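Local coordinates for protein NalD (Pseudomonas aeruginosa PAO1, PDB 5DAJ) that represses the MexAB-OprM multidrug efflux pump as a TetR-family regulator, probably by binding DNA, and gives way to pump expression when it binds novobiocin, at residues Arg107-Thr110 with Ile111-Gln114; Arg164-His167 with Ala168-Gly172. All blocks are in the same frame, centred on the assembly; numbering follows the deposited sequence.

Contact 1: Arg107-Thr110 with Ile111-Gln114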
loop_
_atom_site.group_PDB
_atom_site.type_symbol
_atom_site.label_atom_id
_atom_site.label_comp_id
_atom_site.label_asym_id
_atom_site.label_seq_id
_atom_site.Cartn_x
_atom_site.Cartn_y
_atom_site.Cartn_z
ATOM N N ARG A 107 6.392 -2.102 -13.867
ATOM C CA ARG A 107 7.700 -1.546 -13.482
ATOM C C ARG A 107 7.574 -0.212 -12.723
ATOM O O ARG A 107 8.132 -0.053 -11.634
ATOM C CB ARG A 107 8.613 -1.374 -14.705
ATOM C CG ARG A 107 9.085 -2.691 -15.315
ATOM C CD ARG A 107 9.776 -2.512 -16.672
ATOM N NE ARG A 107 10.892 -1.565 -16.626
ATOM C CZ ARG A 107 12.157 -1.850 -16.304
ATOM N NH1 ARG A 107 12.543 -3.084 -15.998
ATOM N NH2 ARG A 107 13.065 -0.880 -16.288
ATOM N N ILE A 108 6.815 0.714 -13.294
ATOM C CA ILE A 108 6.643 2.047 -12.717
ATOM C C ILE A 108 5.886 2.013 -11.381
ATOM O O ILE A 108 6.241 2.737 -10.449
ATOM C CB ILE A 108 5.957 3.010 -13.714
ATOM C CG1 ILE A 108 6.938 3.355 -14.843
ATOM C CG2 ILE A 108 5.506 4.293 -13.021
ATOM C CD1 ILE A 108 6.314 4.038 -16.040
ATOM N N LEU A 109 4.844 1.194 -11.291
ATOM C CA LEU A 109 4.087 1.066 -10.037
ATOM C C LEU A 109 4.886 0.369 -8.945
ATOM O O LEU A 109 4.726 0.705 -7.768
ATOM C CB LEU A 109 2.747 0.359 -10.233
ATOM C CG LEU A 109 1.696 1.162 -10.988
ATOM C CD1 LEU A 109 0.451 0.314 -11.119
ATOM C CD2 LEU A 109 1.337 2.471 -10.313
ATOM N N THR A 110 5.757 -0.566 -9.324
ATOM C CA THR A 110 6.678 -1.190 -8.354
ATOM C C THR A 110 7.615 -0.113 -7.813
ATOM O O THR A 110 7.933 -0.110 -6.625
ATOM C CB THR A 110 7.545 -2.357 -8.994
ATOM O OG1 THR A 110 6.725 -3.350 -9.609
ATOM C CG2 THR A 110 8.450 -3.111 -8.032
ATOM N N ILE A 111 8.029 0.820 -8.665
ATOM C CA ILE A 111 8.836 1.953 -8.185
ATOM C C ILE A 111 8.048 2.779 -7.162
ATOM O O ILE A 111 8.535 3.056 -6.061
ATOM C CB ILE A 111 9.296 2.885 -9.322
ATOM C CG1 ILE A 111 10.321 2.186 -10.205
ATOM C CG2 ILE A 111 9.904 4.151 -8.748
ATOM C CD1 ILE A 111 10.532 2.866 -11.536
ATOM N N LEU A 112 6.835 3.159 -7.553
ATOM C CA LEU A 112 5.953 3.990 -6.728
ATOM C C LEU A 112 5.704 3.430 -5.326
ATOM O O LEU A 112 5.776 4.147 -4.330
ATOM C CB LEU A 112 4.605 4.189 -7.417
ATOM C CG LEU A 112 3.526 4.874 -6.577
ATOM C CD1 LEU A 112 3.990 6.255 -6.163
ATOM C CD2 LEU A 112 2.208 4.958 -7.333
HETATM N N MSE A 113 5.426 2.144 -5.258
HETATM C CA MSE A 113 4.997 1.528 -4.000
HETATM C C MSE A 113 6.066 0.795 -3.256
HETATM O O MSE A 113 5.882 0.438 -2.097
HETATM C CB MSE A 113 3.890 0.557 -4.330
HETATM C CG MSE A 113 2.785 1.330 -5.036
HETATM SE SE MSE A 113 1.190 0.221 -5.146
HETATM C CE MSE A 113 0.027 1.570 -6.001
ATOM N N GLN A 114 7.214 0.632 -3.887
ATOM C CA GLN A 114 8.278 -0.220 -3.358
ATOM C C GLN A 114 9.693 0.356 -3.355
ATOM O O GLN A 114 10.514 -0.016 -2.497
ATOM C CB GLN A 114 8.296 -1.495 -4.168
ATOM C CG GLN A 114 8.704 -2.716 -3.389
ATOM C CD GLN A 114 7.506 -3.503 -2.974
ATOM O OE1 GLN A 114 6.631 -3.809 -3.802
ATOM N NE2 GLN A 114 7.433 -3.819 -1.680
#

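Contact 2: Arg164-His167 with Ala168-Gly172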
loop_
_atom_site.group_PDB
_atom_site.type_symbol
_atom_site.label_atom_id
_atom_site.label_comp_id
_atom_site.label_asym_id
_atom_site.label_seq_id
_atom_site.Cartn_x
_atom_site.Cartn_y
_atom_site.Cartn_z
ATOM N N ARG A 164 -14.298 4.520 -0.487
ATOM C CA ARG A 164 -13.042 4.384 0.262
ATOM C C ARG A 164 -12.698 2.929 0.536
ATOM O O ARG A 164 -11.542 2.546 0.429
ATOM C CB ARG A 164 -13.085 5.178 1.560
ATOM C CG ARG A 164 -12.934 6.663 1.302
ATOM C CD ARG A 164 -13.560 7.519 2.366
ATOM N NE ARG A 164 -13.360 8.933 2.046
ATOM C CZ ARG A 164 -14.035 9.623 1.126
ATOM N NH1 ARG A 164 -14.955 9.059 0.367
ATOM N NH2 ARG A 164 -13.775 10.905 0.958
ATOM N N ALA A 165 -13.707 2.134 0.874
ATOM C CA ALA A 165 -13.532 0.691 1.037
ATOM C C ALA A 165 -13.037 0.073 -0.264
ATOM O O ALA A 165 -12.055 -0.677 -0.269
ATOM C CB ALA A 165 -14.834 0.026 1.469
ATOM N N LEU A 166 -13.689 0.438 -1.364
ATOM C CA LEU A 166 -13.329 -0.090 -2.685
ATOM C C LEU A 166 -11.909 0.283 -3.073
ATOM O O LEU A 166 -11.127 -0.573 -3.453
ATOM C CB LEU A 166 -14.282 0.399 -3.779
ATOM C CG LEU A 166 -13.944 -0.068 -5.207
ATOM C CD1 LEU A 166 -13.831 -1.578 -5.320
ATOM C CD2 LEU A 166 -14.982 0.435 -6.185
ATOM N N HIS A 167 -11.584 1.564 -2.971
ATOM C CA HIS A 167 -10.259 2.040 -3.353
ATOM C C HIS A 167 -9.157 1.377 -2.534
ATOM O O HIS A 167 -8.105 1.015 -3.081
ATOM C CB HIS A 167 -10.112 3.555 -3.228
ATOM C CG HIS A 167 -8.749 4.038 -3.603
ATOM N ND1 HIS A 167 -7.767 4.286 -2.671
ATOM C CD2 HIS A 167 -8.174 4.225 -4.813
ATOM C CE1 HIS A 167 -6.658 4.644 -3.289
ATOM N NE2 HIS A 167 -6.879 4.617 -4.592
ATOM N N ALA A 168 -9.388 1.261 -1.231
ATOM C CA ALA A 168 -8.441 0.603 -0.337
ATOM C C ALA A 168 -8.171 -0.833 -0.793
ATOM O O ALA A 168 -7.019 -1.257 -0.838
ATOM C CB ALA A 168 -8.953 0.610 1.091
ATOM N N LEU A 169 -9.222 -1.555 -1.173
ATOM C CA LEU A 169 -9.061 -2.921 -1.685
ATOM C C LEU A 169 -8.195 -2.969 -2.941
ATOM O O LEU A 169 -7.256 -3.760 -3.014
ATOM C CB LEU A 169 -10.401 -3.581 -1.985
ATOM C CG LEU A 169 -10.309 -4.974 -2.621
ATOM C CD1 LEU A 169 -9.588 -5.949 -1.712
ATOM C CD2 LEU A 169 -11.690 -5.490 -2.952
ATOM N N ILE A 170 -8.498 -2.109 -3.917
ATOM C CA ILE A 170 -7.710 -2.044 -5.165
ATOM C C ILE A 170 -6.245 -1.728 -4.858
ATOM O O ILE A 170 -5.339 -2.394 -5.356
ATOM C CB ILE A 170 -8.214 -0.976 -6.161
ATOM C CG1 ILE A 170 -9.695 -1.156 -6.485
ATOM C CG2 ILE A 170 -7.404 -1.026 -7.452
ATOM C CD1 ILE A 170 -10.087 -2.554 -6.922
ATOM N N LEU A 171 -6.034 -0.699 -4.048
ATOM C CA LEU A 171 -4.695 -0.268 -3.664
ATOM C C LEU A 171 -3.933 -1.388 -2.975
ATOM O O LEU A 171 -2.758 -1.607 -3.257
ATOM C CB LEU A 171 -4.767 0.937 -2.733
ATOM C CG LEU A 171 -3.448 1.482 -2.198
ATOM C CD1 LEU A 171 -2.541 1.964 -3.318
ATOM C CD2 LEU A 171 -3.721 2.609 -1.222
ATOM N N GLY A 172 -4.615 -2.076 -2.065
ATOM C CA GLY A 172 -4.037 -3.185 -1.320
ATOM C C GLY A 172 -3.628 -4.354 -2.199
ATOM O O GLY A 172 -2.557 -4.923 -2.020
#

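Contact 1: Arg107-Thr110 with Ile111-Gln114
Leu-109 and Leu-112 lie side by side and point the same way, one turn apart on helix 103-114. This helix belongs to the C-terminal region of a TetR-family repressor. The two leucines touch by one branch each, CD2 of Leu-109 to CD2 of Leu-112, at 4.0 Å. They meet from different first torsions. CG of Leu-109 stands beside its own backbone N (chi1 -71°), whereas CG of Leu-112 is opposite its N (chi1 172°). At the root of the second leucine, CB of Leu-112 lies 3.5 Å from the carbonyl O of Leu-109.

Ile-111 leans back over the preceding turn. Its CG1 lies 3.4 Å from the carbonyl O of Arg-107, and CD1 passes 4.1 Å from CA of Ile-108. Ile-108 and Ile-111 both reach helices 6-26 and 54-63, so this face packs on the N-terminal region, which carries the predicted helix-turn-helix motif, while Leu-109, Thr-110 and Met-113 touch helix 159-179. Arg-107 NE forms a salt bridge with Glu-20 OE2 of helix 6-26.

Thr-110 turns its hydroxyl back along the helix. OG1 stands beside the backbone N (chi1 -55°), and from there it is hydrogen-bonded to the carbonyl O of Arg-106.

Three backbone bonds of the alpha-helical kind join the turns: Ile-111 N to Arg-107 O at 3.1 Å, Leu-112 N to Ile-108 O at 3.0 Å, and Met-113 N to Leu-109 O. The selenomethionine Met-113 is extended beyond CG, which carries SE and CE well clear of the backbone. At the base of this chain, CG of Met-113 sits 3.4 Å from the carbonyl O of Leu-109.

Contact 2: Arg164-His167 with Ala168-Gly172
Leu-166 and Ile-170 make the apolar contact between side chains. They run side by side in the same direction, CD1 of Leu-166 to CD1 of Ile-170 at 4.2 Å. Ile-170 is bent at CG1 (chi2 -52°), and that CG1 rests 3.4 Å from the carbonyl O of Leu-166. Further back, CB of Ala-168 lies 3.3 Å from the carbonyl O of Arg-164.

The imidazole of His-167 crosses Leu-171 at a slant. With CG opposite the backbone N (chi1 179°), the ring reaches Leu-171. Its CE1 comes 4.1 Å from CD2 of Leu-171 and nearly as close to CB. ND1 is hydrogen-bonded to OD2 of Asp-176 of the second subunit.

All this lies on helix 159-179, which takes part in the dimer interface of this TetR-family protein: Ala-168 packs on Leu-173 of the second subunit, and Leu-169 on Ala-165 of that subunit.

Charge enters through Arg-164. Its NH1 forms a salt bridge with Glu-141 of helix 123-145 and also bonds to the carbonyl O of Arg-160.

Regular backbone bonds link the turns. Ala-168 N donates to Arg-164 O at 3.0 Å, and Leu-169 N to Ala-165 O at 3.1 Å. Ile-170 N reaches Leu-166 O, and Leu-171 N donates to His-167 O at 2.9 Å.

Both contacts are single-helix contacts within the C-terminal family region, and their centres are about 17 Å apart. Contact 1 comes first in the chain, on helix 103-114. Contact 2 follows on helix 159-179, with helices 123-145 and 147-150 between them. They meet directly where CE of Met-113 packs 3.7 Å from CD1 of Leu-171. Contact 1 also packs on helices 6-26 and 54-63, and contact 2 also on the second subunit. This arrangement is consistent with a packed connection between the N-terminal region and the dimer interface. In TetR-family repressors, changes in the C-terminal region are generally passed to the DNA-binding domains.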